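Local coordinates for protein thiol-disulfide isomerase and thioredoxins (Corynebacterium glutamicum, PDB 3LOR) that probably acts as a thioredoxin-like thiol-disulfide oxidoreductase or isomerase and can bind calcium, at residues P8-D13 / V33-F38; E16-E21 / E83-F88; P51-I56 / V65-L70. One frame throughout, in Å; residues are numbered along the deposited sequence.

Contact 1. Residues P8-D13 / V33-F38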
ATOM      1  N   PRO A   8     -16.412  21.205 -25.516  1.00 16.63           N
ATOM      2  CA  PRO A   8     -16.324  22.537 -24.947  1.00 15.64           C
ATOM      3  C   PRO A   8     -14.947  22.848 -24.459  1.00 14.96           C
ATOM      4  O   PRO A   8     -14.279  21.956 -24.034  1.00 14.24           O
ATOM      5  CB  PRO A   8     -17.222  22.424 -23.752  1.00 15.47           C
ATOM      6  CG  PRO A   8     -17.029  21.079 -23.323  1.00 16.03           C
ATOM      7  CD  PRO A   8     -16.902  20.252 -24.530  1.00 16.59           C
ATOM      8  N   LEU A   9     -14.564  24.107 -24.503  1.00 14.50           N
ATOM      9  CA  LEU A   9     -13.319  24.584 -23.946  1.00 14.18           C
ATOM     10  C   LEU A   9     -13.347  24.618 -22.453  1.00 13.95           C
ATOM     11  O   LEU A   9     -14.354  24.839 -21.873  1.00 13.90           O
ATOM     12  CB  LEU A   9     -12.997  25.963 -24.460  1.00 14.05           C
ATOM     13  CG  LEU A   9     -12.806  26.169 -25.943  1.00 14.42           C
ATOM     14  CD1 LEU A   9     -12.993  27.571 -26.271  1.00 14.61           C
ATOM     15  CD2 LEU A   9     -11.474  25.770 -26.353  1.00 14.40           C
ATOM     16  N   LEU A  10     -12.216  24.434 -21.831  1.00 13.45           N
ATOM     17  CA  LEU A  10     -12.152  24.584 -20.418  1.00 13.13           C
ATOM     18  C   LEU A  10     -12.235  26.057 -20.038  1.00 13.03           C
ATOM     19  O   LEU A  10     -11.474  26.851 -20.496  1.00 12.48           O
ATOM     20  CB  LEU A  10     -10.864  23.979 -19.938  1.00 13.15           C
ATOM     21  CG  LEU A  10     -10.490  24.131 -18.496  1.00 13.78           C
ATOM     22  CD1 LEU A  10     -11.362  23.317 -17.678  1.00 13.49           C
ATOM     23  CD2 LEU A  10      -9.113  23.741 -18.291  1.00 15.46           C
ATOM     24  N   GLU A  11     -13.208  26.380 -19.207  1.00 13.43           N
ATOM     25  CA  GLU A  11     -13.394  27.699 -18.656  1.00 14.76           C
ATOM     26  C   GLU A  11     -13.691  27.663 -17.172  1.00 15.17           C
ATOM     27  O   GLU A  11     -14.812  27.488 -16.759  1.00 14.77           O
ATOM     28  CB  GLU A  11     -14.513  28.440 -19.363  1.00 14.91           C
ATOM     29  CG  GLU A  11     -14.587  28.297 -20.835  1.00 16.35           C
ATOM     30  CD  GLU A  11     -13.745  29.299 -21.549  1.00 18.52           C
ATOM     31  OE1 GLU A  11     -13.868  29.443 -22.751  1.00 16.93           O
ATOM     32  OE2 GLU A  11     -12.956  29.932 -20.883  1.00 20.67           O
ATOM     33  N   LEU A  12     -12.675  27.848 -16.370  1.00 15.28           N
ATOM     34  CA  LEU A  12     -12.864  27.905 -14.959  1.00 15.03           C
ATOM     35  C   LEU A  12     -13.554  29.192 -14.597  1.00 15.04           C
ATOM     36  O   LEU A  12     -13.205  30.196 -15.121  1.00 15.67           O
ATOM     37  CB  LEU A  12     -11.517  27.835 -14.289  1.00 15.36           C
ATOM     38  CG  LEU A  12     -10.732  26.562 -14.517  1.00 14.77           C
ATOM     39  CD1 LEU A  12      -9.515  26.509 -13.740  1.00 13.89           C
ATOM     40  CD2 LEU A  12     -11.570  25.405 -14.222  1.00 13.24           C
ATOM     41  N   ASP A  13     -14.542  29.163 -13.715  1.00 14.92           N
ATOM     42  CA  ASP A  13     -15.073  30.388 -13.159  1.00 14.38           C
ATOM     43  C   ASP A  13     -14.488  30.505 -11.777  1.00 13.88           C
ATOM     44  O   ASP A  13     -14.807  29.746 -10.924  1.00 13.49           O
ATOM     45  CB  ASP A  13     -16.597  30.394 -13.066  1.00 14.73           C
ATOM     46  CG  ASP A  13     -17.306  30.182 -14.383  1.00 15.64           C
ATOM     47  OD1 ASP A  13     -16.930  30.685 -15.423  1.00 17.26           O
ATOM     48  OD2 ASP A  13     -18.304  29.494 -14.352  1.00 17.13           O
ATOM     49  N   VAL A  33      -3.942  19.930 -19.403  1.00  7.88           N
ATOM     50  CA  VAL A  33      -4.361  20.504 -18.150  1.00  8.24           C
ATOM     51  C   VAL A  33      -5.057  19.501 -17.286  1.00  8.48           C
ATOM     52  O   VAL A  33      -5.952  18.832 -17.706  1.00  9.09           O
ATOM     53  CB  VAL A  33      -5.238  21.737 -18.315  1.00  8.23           C
ATOM     54  CG1 VAL A  33      -5.532  22.345 -17.041  1.00  8.01           C
ATOM     55  CG2 VAL A  33      -4.638  22.710 -19.193  1.00  9.03           C
ATOM     56  N   VAL A  34      -4.615  19.400 -16.060  1.00  8.66           N
ATOM     57  CA  VAL A  34      -5.262  18.547 -15.114  1.00  9.08           C
ATOM     58  C   VAL A  34      -5.902  19.394 -14.059  1.00  8.91           C
ATOM     59  O   VAL A  34      -5.230  20.081 -13.371  1.00  9.13           O
ATOM     60  CB  VAL A  34      -4.255  17.589 -14.453  1.00  9.57           C
ATOM     61  CG1 VAL A  34      -4.887  16.731 -13.448  1.00  8.80           C
ATOM     62  CG2 VAL A  34      -3.571  16.801 -15.449  1.00  9.99           C
ATOM     63  N   VAL A  35      -7.200  19.330 -13.913  1.00  7.74           N
ATOM     64  CA  VAL A  35      -7.835  20.069 -12.872  1.00  8.53           C
ATOM     65  C   VAL A  35      -8.380  19.137 -11.828  1.00  9.04           C
ATOM     66  O   VAL A  35      -9.196  18.317 -12.114  1.00  8.61           O
ATOM     67  CB  VAL A  35      -8.969  20.965 -13.408  1.00  7.87           C
ATOM     68  CG1 VAL A  35      -9.508  21.800 -12.370  1.00  7.91           C
ATOM     69  CG2 VAL A  35      -8.527  21.777 -14.552  1.00  9.60           C
ATOM     70  N   GLU A  36      -7.910  19.294 -10.615  1.00  9.73           N
ATOM     71  CA  GLU A  36      -8.350  18.505  -9.505  1.00 10.54           C
ATOM     72  C   GLU A  36      -9.388  19.269  -8.712  1.00 10.10           C
ATOM     73  O   GLU A  36      -9.087  20.197  -8.056  1.00 10.28           O
ATOM     74  CB  GLU A  36      -7.153  18.121  -8.637  1.00 11.00           C
ATOM     75  CG  GLU A  36      -7.435  17.205  -7.498  1.00 13.10           C
ATOM     76  CD  GLU A  36      -7.683  15.750  -7.899  1.00 18.22           C
ATOM     77  OE1 GLU A  36      -8.561  15.131  -7.348  1.00 19.25           O
ATOM     78  OE2 GLU A  36      -6.988  15.221  -8.754  1.00 18.70           O
ATOM     79  N   VAL A  37     -10.616  18.823  -8.783  1.00 10.48           N
ATOM     80  CA  VAL A  37     -11.723  19.446  -8.109  1.00 10.80           C
ATOM     81  C   VAL A  37     -11.940  18.811  -6.748  1.00 11.74           C
ATOM     82  O   VAL A  37     -12.194  17.656  -6.651  1.00 11.63           O
ATOM     83  CB  VAL A  37     -12.994  19.331  -8.959  1.00 10.57           C
ATOM     84  CG1 VAL A  37     -14.088  20.105  -8.391  1.00 11.11           C
ATOM     85  CG2 VAL A  37     -12.765  19.772 -10.308  1.00  9.48           C
ATOM     86  N   PHE A  38     -11.788  19.576  -5.694  1.00 11.55           N
ATOM     87  CA  PHE A  38     -11.752  19.008  -4.377  1.00 11.89           C
ATOM     88  C   PHE A  38     -12.451  19.795  -3.297  1.00 11.62           C
ATOM     89  O   PHE A  38     -12.714  20.944  -3.447  1.00 11.87           O
ATOM     90  CB  PHE A  38     -10.323  18.733  -3.955  1.00 11.71           C
ATOM     91  CG  PHE A  38      -9.561  19.944  -3.609  1.00 11.09           C
ATOM     92  CD1 PHE A  38      -9.273  20.224  -2.318  1.00  9.32           C
ATOM     93  CD2 PHE A  38      -9.144  20.811  -4.578  1.00  8.56           C
ATOM     94  CE1 PHE A  38      -8.589  21.317  -2.017  1.00 10.01           C
ATOM     95  CE2 PHE A  38      -8.461  21.902  -4.269  1.00  8.73           C
ATOM     96  CZ  PHE A  38      -8.181  22.170  -3.000  1.00  8.03           C
TER
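Leu10 reaches out of the loop before strand 14-17 and lays one methyl against Val33 and Val35. Those valines lie on strand 32-38, a central strand of the thioredoxin-like fold. The contact therefore places the N-terminal loop on one face of the sheet. Val34 and Glu36 have their side chains on the other face, where Glu36 meets Ala53 of helix 43-59.

The side chain of Leu10 runs obliquely across that of Val33. Its CG stands opposite the backbone N (chi1 174°), which carries the branch from the loop to the strand. CD2 does the touching. It sits 4.0 Å from Val33 CG1 and 4.3 Å from Val35 CG2. The two valines have the same rotamer but offer different branches, so the methyls that CD2 meets are turned toward each other along the strand. Leu12 also points at the strand. Its CD2 stays 4.5 Å from Val35 CG1, so it leans over this patch more loosely. No hydrogen bond joins the segments; the contact is apolar and buried.

Leu10 also packs on Ala127 of the next strand, and its O accepts a hydrogen bond from Asn25 ND2. Glu11, Leu12 and Asp13, which follow Leu10, take part in a calcium site seen in this protein; no calcium is bound to this chain. Here Lys115 NZ bonds to Glu11 O and makes a salt bridge with Asp13 OD1. On the strand, Val33 CG1 and Val35 CG2 are 3.9 Å apart, completing a triangle of methyls with Leu10 CD2.

Contact 2. Residues E16-E21 / E83-F88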
ATOM      1  N   GLU A  16     -11.216  33.455  -6.662  1.00 12.07           N
ATOM      2  CA  GLU A  16      -9.869  33.927  -6.460  1.00 12.31           C
ATOM      3  C   GLU A  16      -8.823  32.840  -6.580  1.00 12.41           C
ATOM      4  O   GLU A  16      -9.117  31.700  -6.388  1.00 11.96           O
ATOM      5  CB  GLU A  16      -9.756  34.584  -5.095  1.00 12.85           C
ATOM      6  CG  GLU A  16     -10.185  33.692  -3.986  1.00 14.30           C
ATOM      7  CD  GLU A  16     -10.209  34.363  -2.659  1.00 17.35           C
ATOM      8  OE1 GLU A  16     -11.311  34.683  -2.199  1.00 18.02           O
ATOM      9  OE2 GLU A  16      -9.140  34.550  -2.065  1.00 19.39           O
ATOM     10  N   TRP A  17      -7.597  33.227  -6.871  1.00 11.99           N
ATOM     11  CA  TRP A  17      -6.492  32.311  -6.846  1.00 12.31           C
ATOM     12  C   TRP A  17      -5.701  32.493  -5.553  1.00 12.20           C
ATOM     13  O   TRP A  17      -5.133  33.491  -5.285  1.00 11.97           O
ATOM     14  CB  TRP A  17      -5.603  32.500  -8.049  1.00 12.28           C
ATOM     15  CG  TRP A  17      -6.128  32.133  -9.368  1.00 12.84           C
ATOM     16  CD1 TRP A  17      -6.834  32.913 -10.197  1.00 14.28           C
ATOM     17  CD2 TRP A  17      -5.943  30.906 -10.044  1.00 11.80           C
ATOM     18  NE1 TRP A  17      -7.121  32.260 -11.332  1.00 14.58           N
ATOM     19  CE2 TRP A  17      -6.575  31.016 -11.271  1.00 13.38           C
ATOM     20  CE3 TRP A  17      -5.316  29.718  -9.722  1.00 11.49           C
ATOM     21  CZ2 TRP A  17      -6.593  29.988 -12.173  1.00 12.34           C
ATOM     22  CZ3 TRP A  17      -5.327  28.738 -10.591  1.00 10.67           C
ATOM     23  CH2 TRP A  17      -5.969  28.855 -11.805  1.00 12.15           C
ATOM     24  N   VAL A  18      -5.763  31.497  -4.725  1.00 12.86           N
ATOM     25  CA  VAL A  18      -5.276  31.527  -3.377  1.00 13.33           C
ATOM     26  C   VAL A  18      -3.777  31.596  -3.098  1.00 13.61           C
ATOM     27  O   VAL A  18      -3.368  32.196  -2.153  1.00 13.44           O
ATOM     28  CB  VAL A  18      -5.961  30.451  -2.586  1.00 13.24           C
ATOM     29  CG1 VAL A  18      -5.061  29.846  -1.648  1.00 14.01           C
ATOM     30  CG2 VAL A  18      -7.176  31.011  -1.930  1.00 13.98           C
ATOM     31  N   ASN A  19      -2.995  30.933  -3.919  1.00 14.06           N
ATOM     32  CA  ASN A  19      -1.579  30.715  -3.714  1.00 14.67           C
ATOM     33  C   ASN A  19      -0.687  31.021  -4.885  1.00 15.65           C
ATOM     34  O   ASN A  19       0.409  30.538  -4.949  1.00 15.61           O
ATOM     35  CB  ASN A  19      -1.379  29.258  -3.356  1.00 14.52           C
ATOM     36  CG  ASN A  19      -1.692  28.320  -4.511  1.00 13.24           C
ATOM     37  OD1 ASN A  19      -2.417  28.641  -5.405  1.00 11.27           O
ATOM     38  ND2 ASN A  19      -1.139  27.171  -4.464  1.00 12.73           N
ATOM     39  N   HIS A  20      -1.215  31.709  -5.871  1.00 16.25           N
ATOM     40  CA  HIS A  20      -0.519  31.863  -7.107  1.00 16.58           C
ATOM     41  C   HIS A  20      -1.143  32.959  -7.890  1.00 17.21           C
ATOM     42  O   HIS A  20      -2.267  33.267  -7.708  1.00 17.52           O
ATOM     43  CB  HIS A  20      -0.675  30.578  -7.886  1.00 16.45           C
ATOM     44  CG  HIS A  20       0.262  30.422  -9.030  1.00 16.31           C
ATOM     45  ND1 HIS A  20      -0.012  30.906 -10.278  1.00 15.55           N
ATOM     46  CD2 HIS A  20       1.447  29.793  -9.127  1.00 17.02           C
ATOM     47  CE1 HIS A  20       0.975  30.605 -11.090  1.00 15.00           C
ATOM     48  NE2 HIS A  20       1.870  29.926 -10.418  1.00 16.76           N
ATOM     49  N   GLU A  21      -0.400  33.503  -8.814  1.00 17.23           N
ATOM     50  CA  GLU A  21      -0.954  34.374  -9.785  1.00 17.96           C
ATOM     51  C   GLU A  21      -1.880  33.548 -10.618  1.00 18.10           C
ATOM     52  O   GLU A  21      -1.635  32.393 -10.838  1.00 17.70           O
ATOM     53  CB  GLU A  21       0.155  34.869 -10.673  1.00 18.16           C
ATOM     54  CG  GLU A  21      -0.294  35.750 -11.759  1.00 20.06           C
ATOM     55  CD  GLU A  21       0.678  35.754 -12.868  1.00 22.19           C
ATOM     56  OE1 GLU A  21       1.158  34.669 -13.187  1.00 25.12           O
ATOM     57  OE2 GLU A  21       0.979  36.815 -13.421  1.00 21.11           O
ATOM     58  N   GLU A  83      -9.766  31.122   3.786  1.00 12.50           N
ATOM     59  CA  GLU A  83      -8.754  31.154   4.831  1.00 12.64           C
ATOM     60  C   GLU A  83      -8.370  29.788   5.344  1.00 12.90           C
ATOM     61  O   GLU A  83      -7.229  29.497   5.514  1.00 12.38           O
ATOM     62  CB  GLU A  83      -9.213  32.007   5.989  1.00 12.26           C
ATOM     63  N   ALA A  84      -9.361  28.950   5.563  1.00 13.29           N
ATOM     64  CA  ALA A  84      -9.159  27.565   5.940  1.00 12.86           C
ATOM     65  C   ALA A  84      -8.433  26.791   4.854  1.00 12.69           C
ATOM     66  O   ALA A  84      -7.634  25.969   5.132  1.00 12.12           O
ATOM     67  CB  ALA A  84     -10.440  26.932   6.235  1.00 13.18           C
ATOM     68  N   LEU A  85      -8.737  27.085   3.615  1.00 12.83           N
ATOM     69  CA  LEU A  85      -8.058  26.492   2.498  1.00 13.24           C
ATOM     70  C   LEU A  85      -6.588  26.831   2.472  1.00 13.01           C
ATOM     71  O   LEU A  85      -5.794  26.024   2.122  1.00 12.84           O
ATOM     72  CB  LEU A  85      -8.688  26.953   1.210  1.00 13.13           C
ATOM     73  CG  LEU A  85      -8.705  26.184  -0.101  1.00 14.08           C
ATOM     74  CD1 LEU A  85      -8.524  27.102  -1.221  1.00 13.73           C
ATOM     75  CD2 LEU A  85      -7.917  24.950  -0.244  1.00 11.88           C
ATOM     76  N   LYS A  86      -6.253  28.048   2.826  1.00 13.33           N
ATOM     77  CA  LYS A  86      -4.882  28.456   2.831  1.00 13.22           C
ATOM     78  C   LYS A  86      -4.071  27.662   3.817  1.00 13.07           C
ATOM     79  O   LYS A  86      -2.953  27.352   3.570  1.00 13.20           O
ATOM     80  CB  LYS A  86      -4.772  29.919   3.114  1.00 13.34           C
ATOM     81  CG  LYS A  86      -4.807  30.764   1.893  1.00 14.52           C
ATOM     82  CD  LYS A  86      -5.419  32.075   2.173  1.00 13.27           C
ATOM     83  CE  LYS A  86      -5.069  33.048   1.128  1.00 14.36           C
ATOM     84  NZ  LYS A  86      -5.899  34.234   1.277  1.00 15.76           N
ATOM     85  N   VAL A  87      -4.666  27.368   4.946  1.00 12.74           N
ATOM     86  CA  VAL A  87      -4.091  26.492   5.940  1.00 12.76           C
ATOM     87  C   VAL A  87      -3.967  25.054   5.483  1.00 12.51           C
ATOM     88  O   VAL A  87      -3.004  24.430   5.749  1.00 12.50           O
ATOM     89  CB  VAL A  87      -4.833  26.552   7.269  1.00 12.62           C
ATOM     90  CG1 VAL A  87      -4.201  25.648   8.218  1.00 13.11           C
ATOM     91  CG2 VAL A  87      -4.846  27.923   7.797  1.00 11.76           C
ATOM     92  N   PHE A  88      -4.964  24.555   4.794  1.00 12.58           N
ATOM     93  CA  PHE A  88      -4.922  23.228   4.265  1.00 12.92           C
ATOM     94  C   PHE A  88      -3.774  23.103   3.302  1.00 13.31           C
ATOM     95  O   PHE A  88      -3.043  22.180   3.356  1.00 13.86           O
ATOM     96  CB  PHE A  88      -6.234  22.946   3.553  1.00 12.82           C
ATOM     97  CG  PHE A  88      -6.293  21.640   2.866  1.00 12.16           C
ATOM     98  CD1 PHE A  88      -6.637  20.520   3.549  1.00 11.48           C
ATOM     99  CD2 PHE A  88      -6.027  21.541   1.540  1.00 12.43           C
ATOM    100  CE1 PHE A  88      -6.698  19.359   2.943  1.00 14.16           C
ATOM    101  CE2 PHE A  88      -6.101  20.382   0.931  1.00 14.80           C
ATOM    102  CZ  PHE A  88      -6.437  19.278   1.637  1.00 15.24           C
TER
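Val18 meets Leu85 and Lys86, and its two methyls divide the work. The apolar contacts come first. Val18 CG1 lies 3.7 Å from Lys86 CG, against the first part of the lysine chain. Val18 CG2 faces the tip of Leu85, 4.2 Å from its CD1. Both pairs of side chains meet at a slant. The valine is turned off a fully staggered position, with CG1 143° from the backbone N, and this twist spreads its branches over two neighbouring residues of the helix.

Lys86 is partly aliphatic cover. Its bond to CB does not aim at the loop, but its chain bends at the second torsion and comes closer. CE passes 3.8 Å from Val18 O, a packing contact with the carbonyl.

These residues join two parts of the thioredoxin-like fold. Strand 14-17 is the outermost strand on its side of the sheet within the chain and runs antiparallel to 98-101. Helix 82-91 belongs to the beta-alpha-beta crossover between strands 65-71 and 98-101. Leu85 is the buried side of the contact. It also packs on Val98 and Val100 of the sheet, while Lys86 lies at the exposed border.

Charge plays a looser part. Glu16 OE2 and Lys86 NZ are 4.7 Å apart, too far for a salt bridge, although the opposite charges probably attract weakly.

Hydrogen bonds tie this turn to strand 98-101 and the loop before it: Asn19 OD1 accepts from Val98 N, and Asn19 ND2 donates to Phe96 O. Along the helix, Ala84 and Val87 pack on Val79 and His76 of the second subunit.

Contact 3. Residues P51-I56 / V65-L70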
ATOM      1  N   PRO A  51      -3.336  14.053  -3.212  1.00 12.18           N
ATOM      2  CA  PRO A  51      -1.998  13.502  -3.275  1.00 11.83           C
ATOM      3  C   PRO A  51      -1.610  13.025  -4.652  1.00 11.99           C
ATOM      4  O   PRO A  51      -0.488  13.163  -5.016  1.00 11.74           O
ATOM      5  CB  PRO A  51      -2.058  12.343  -2.310  1.00 11.92           C
ATOM      6  CG  PRO A  51      -3.176  12.544  -1.526  1.00 12.32           C
ATOM      7  CD  PRO A  51      -4.140  13.353  -2.222  1.00 12.74           C
ATOM      8  N   GLN A  52      -2.553  12.472  -5.391  1.00 11.40           N
ATOM      9  CA  GLN A  52      -2.358  12.115  -6.781  1.00 11.18           C
ATOM     10  C   GLN A  52      -2.021  13.331  -7.654  1.00 11.20           C
ATOM     11  O   GLN A  52      -1.163  13.256  -8.467  1.00 10.56           O
ATOM     12  CB  GLN A  52      -3.600  11.435  -7.305  1.00 10.53           C
ATOM     13  CG  GLN A  52      -3.534  10.965  -8.680  1.00 11.30           C
ATOM     14  CD  GLN A  52      -4.637   9.964  -9.015  1.00 12.36           C
ATOM     15  OE1 GLN A  52      -4.393   8.786  -9.125  1.00  9.00           O
ATOM     16  NE2 GLN A  52      -5.830  10.445  -9.172  1.00  9.91           N
ATOM     17  N   ALA A  53      -2.699  14.437  -7.437  1.00 10.53           N
ATOM     18  CA  ALA A  53      -2.395  15.679  -8.084  1.00 11.01           C
ATOM     19  C   ALA A  53      -0.979  16.181  -7.740  1.00 11.19           C
ATOM     20  O   ALA A  53      -0.300  16.613  -8.593  1.00 11.34           O
ATOM     21  CB  ALA A  53      -3.421  16.678  -7.758  1.00  9.78           C
ATOM     22  N   GLN A  54      -0.560  16.074  -6.494  1.00 11.86           N
ATOM     23  CA  GLN A  54       0.784  16.449  -6.089  1.00 12.19           C
ATOM     24  C   GLN A  54       1.816  15.587  -6.774  1.00 12.45           C
ATOM     25  O   GLN A  54       2.808  16.058  -7.182  1.00 12.19           O
ATOM     26  CB  GLN A  54       1.005  16.370  -4.589  1.00 11.80           C
ATOM     27  CG  GLN A  54      -0.009  17.049  -3.758  1.00 13.28           C
ATOM     28  CD  GLN A  54       0.367  17.149  -2.309  1.00 14.34           C
ATOM     29  OE1 GLN A  54       1.082  18.027  -1.924  1.00 15.29           O
ATOM     30  NE2 GLN A  54      -0.134  16.253  -1.508  1.00 14.47           N
ATOM     31  N   LYS A  55       1.537  14.313  -6.910  1.00 11.36           N
ATOM     32  CA  LYS A  55       2.416  13.426  -7.581  1.00 11.52           C
ATOM     33  C   LYS A  55       2.583  13.811  -9.029  1.00 11.69           C
ATOM     34  O   LYS A  55       3.654  13.788  -9.542  1.00 10.93           O
ATOM     35  CB  LYS A  55       1.925  11.999  -7.469  1.00 11.75           C
ATOM     36  CG  LYS A  55       2.809  10.963  -8.059  1.00 13.92           C
ATOM     37  CD  LYS A  55       2.159   9.604  -8.001  1.00 17.95           C
ATOM     38  CE  LYS A  55       3.154   8.508  -8.056  1.00 20.22           C
ATOM     39  NZ  LYS A  55       2.569   7.195  -7.707  1.00 23.64           N
ATOM     40  N   ILE A  56       1.511  14.179  -9.682  1.00 10.93           N
ATOM     41  CA  ILE A  56       1.608  14.601 -11.034  1.00 11.21           C
ATOM     42  C   ILE A  56       2.473  15.845 -11.122  1.00 11.39           C
ATOM     43  O   ILE A  56       3.327  15.930 -11.926  1.00 11.30           O
ATOM     44  CB  ILE A  56       0.247  14.947 -11.599  1.00 10.87           C
ATOM     45  CG1 ILE A  56      -0.627  13.721 -11.738  1.00 11.98           C
ATOM     46  CG2 ILE A  56       0.379  15.559 -12.914  1.00 12.25           C
ATOM     47  CD1 ILE A  56      -2.035  14.043 -11.982  1.00  7.59           C
ATOM     48  N   VAL A  65       2.579  19.357 -18.620  1.00 13.08           N
ATOM     49  CA  VAL A  65       1.341  19.279 -17.891  1.00 13.07           C
ATOM     50  C   VAL A  65       1.189  20.360 -16.815  1.00 13.12           C
ATOM     51  O   VAL A  65       2.033  20.535 -16.009  1.00 13.37           O
ATOM     52  CB  VAL A  65       1.166  17.897 -17.261  1.00 12.88           C
ATOM     53  CG1 VAL A  65      -0.003  17.880 -16.344  1.00 13.30           C
ATOM     54  CG2 VAL A  65       1.118  16.796 -18.299  1.00 11.22           C
ATOM     55  N   GLN A  66       0.077  21.059 -16.802  1.00 12.12           N
ATOM     56  CA  GLN A  66      -0.265  21.940 -15.714  1.00 12.13           C
ATOM     57  C   GLN A  66      -1.321  21.353 -14.793  1.00 11.70           C
ATOM     58  O   GLN A  66      -2.351  20.979 -15.214  1.00 11.06           O
ATOM     59  CB  GLN A  66      -0.734  23.276 -16.238  1.00 11.59           C
ATOM     60  CG  GLN A  66      -0.993  24.299 -15.195  1.00 11.01           C
ATOM     61  CD  GLN A  66       0.240  24.748 -14.458  1.00 13.18           C
ATOM     62  OE1 GLN A  66       1.107  25.348 -15.025  1.00 14.90           O
ATOM     63  NE2 GLN A  66       0.297  24.478 -13.201  1.00 13.76           N
ATOM     64  N   VAL A  67      -1.023  21.286 -13.519  1.00 11.21           N
ATOM     65  CA  VAL A  67      -1.979  20.879 -12.511  1.00 11.16           C
ATOM     66  C   VAL A  67      -2.567  22.102 -11.865  1.00 11.45           C
ATOM     67  O   VAL A  67      -1.876  23.005 -11.508  1.00 11.58           O
ATOM     68  CB  VAL A  67      -1.373  19.978 -11.419  1.00 11.74           C
ATOM     69  CG1 VAL A  67      -2.385  19.496 -10.513  1.00 10.28           C
ATOM     70  CG2 VAL A  67      -0.623  18.866 -11.975  1.00 10.49           C
ATOM     71  N   ILE A  68      -3.872  22.110 -11.776  1.00 11.17           N
ATOM     72  CA  ILE A  68      -4.632  23.121 -11.102  1.00 11.55           C
ATOM     73  C   ILE A  68      -5.578  22.541 -10.100  1.00 11.63           C
ATOM     74  O   ILE A  68      -6.277  21.591 -10.355  1.00 11.39           O
ATOM     75  CB  ILE A  68      -5.433  23.961 -12.064  1.00 11.53           C
ATOM     76  CG1 ILE A  68      -4.536  24.639 -13.063  1.00 12.90           C
ATOM     77  CG2 ILE A  68      -6.288  24.892 -11.334  1.00 11.97           C
ATOM     78  CD1 ILE A  68      -5.151  24.841 -14.291  1.00 16.79           C
ATOM     79  N   GLY A  69      -5.583  23.145  -8.942  1.00 10.95           N
ATOM     80  CA  GLY A  69      -6.486  22.781  -7.890  1.00 10.72           C
ATOM     81  C   GLY A  69      -7.712  23.658  -7.905  1.00 11.04           C
ATOM     82  O   GLY A  69      -7.610  24.817  -8.027  1.00 10.52           O
ATOM     83  N   LEU A  70      -8.879  23.077  -7.833  1.00 11.88           N
ATOM     84  CA  LEU A  70     -10.071  23.873  -7.735  1.00 12.21           C
ATOM     85  C   LEU A  70     -10.864  23.468  -6.546  1.00 12.53           C
ATOM     86  O   LEU A  70     -11.326  22.379  -6.464  1.00 12.61           O
ATOM     87  CB  LEU A  70     -10.890  23.817  -9.011  1.00 12.03           C
ATOM     88  CG  LEU A  70     -12.152  24.626  -9.088  1.00 12.21           C
ATOM     89  CD1 LEU A  70     -11.898  26.056  -9.402  1.00 11.52           C
ATOM     90  CD2 LEU A  70     -13.087  24.026 -10.031  1.00 12.01           C
TER
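Val65 opens the strand and touches Ile56 of the helix, its CG1 lying 4.2 Å from Ile56 CG2. The two side chains cross at about a right angle. Val65 also packs on Leu154 of helix 143-154.

Gln66 points to the other face of the sheet. Its amide folds along its own strand, and NE2 donates to Val67 O at 3.1 Å. The bond is nearly straight at the hydrogen (170°). The acceptor lies in the amide plane, but the donor sits above the carbonyl plane. Glu62 OE2 takes a second bond from NE2, so two acceptors fix the rotation of the amide.

Val67 has the largest share of the contact, fitting against two helix residues. Its CG2 presses on Ile56 CG2 at 3.6 Å, the closest approach here. Its CG1, opposite the backbone N, reaches the preceding turn and lies 4.1 Å from Ala53 CB. Ile56 likewise sends CG2 away from its backbone N, and this one methyl serves both Val65 and Val67. Helix 51-56 and strand 65-70 run roughly antiparallel (152°), with axes 8.8 Å apart. This is the return half of the beta-alpha-beta unit formed by strand 32-38, helix 43-59 and strand 65-71 in the thioredoxin-like fold.

Ile68 turns away from the helix. Gly69 makes a backbone hydrogen bond with Pro97, and Leu70 lies against Ala99 of strand 98-101. On the helix side, Ile56 also meets Leu146 and, across a subunit boundary, Phe144 of the third subunit.

Overall arrangement
The three contacts share one sheet. Contacts 1 and 3 have centres about 12 Å apart and are on neighbouring strands. Glu36 N probably bonds to Ile68 O at 2.8 Å, while Ile68 CD1 packs on Val33 CG1 at 3.7 Å. Contact 2 is about 17 Å from contact 1 and 15 Å from contact 3, centre to centre. Phe38 bridges to it, CZ touching Leu85 CD2 at 3.9 Å. Phe38 also packs on Cys45, which with Cys42 forms a CxxC pattern, probably the redox site. Segment 8-13 holds the calcium-binding residues, with no metal bound in this chain; the side chain of Leu12 is about 11 Å from that of Val67.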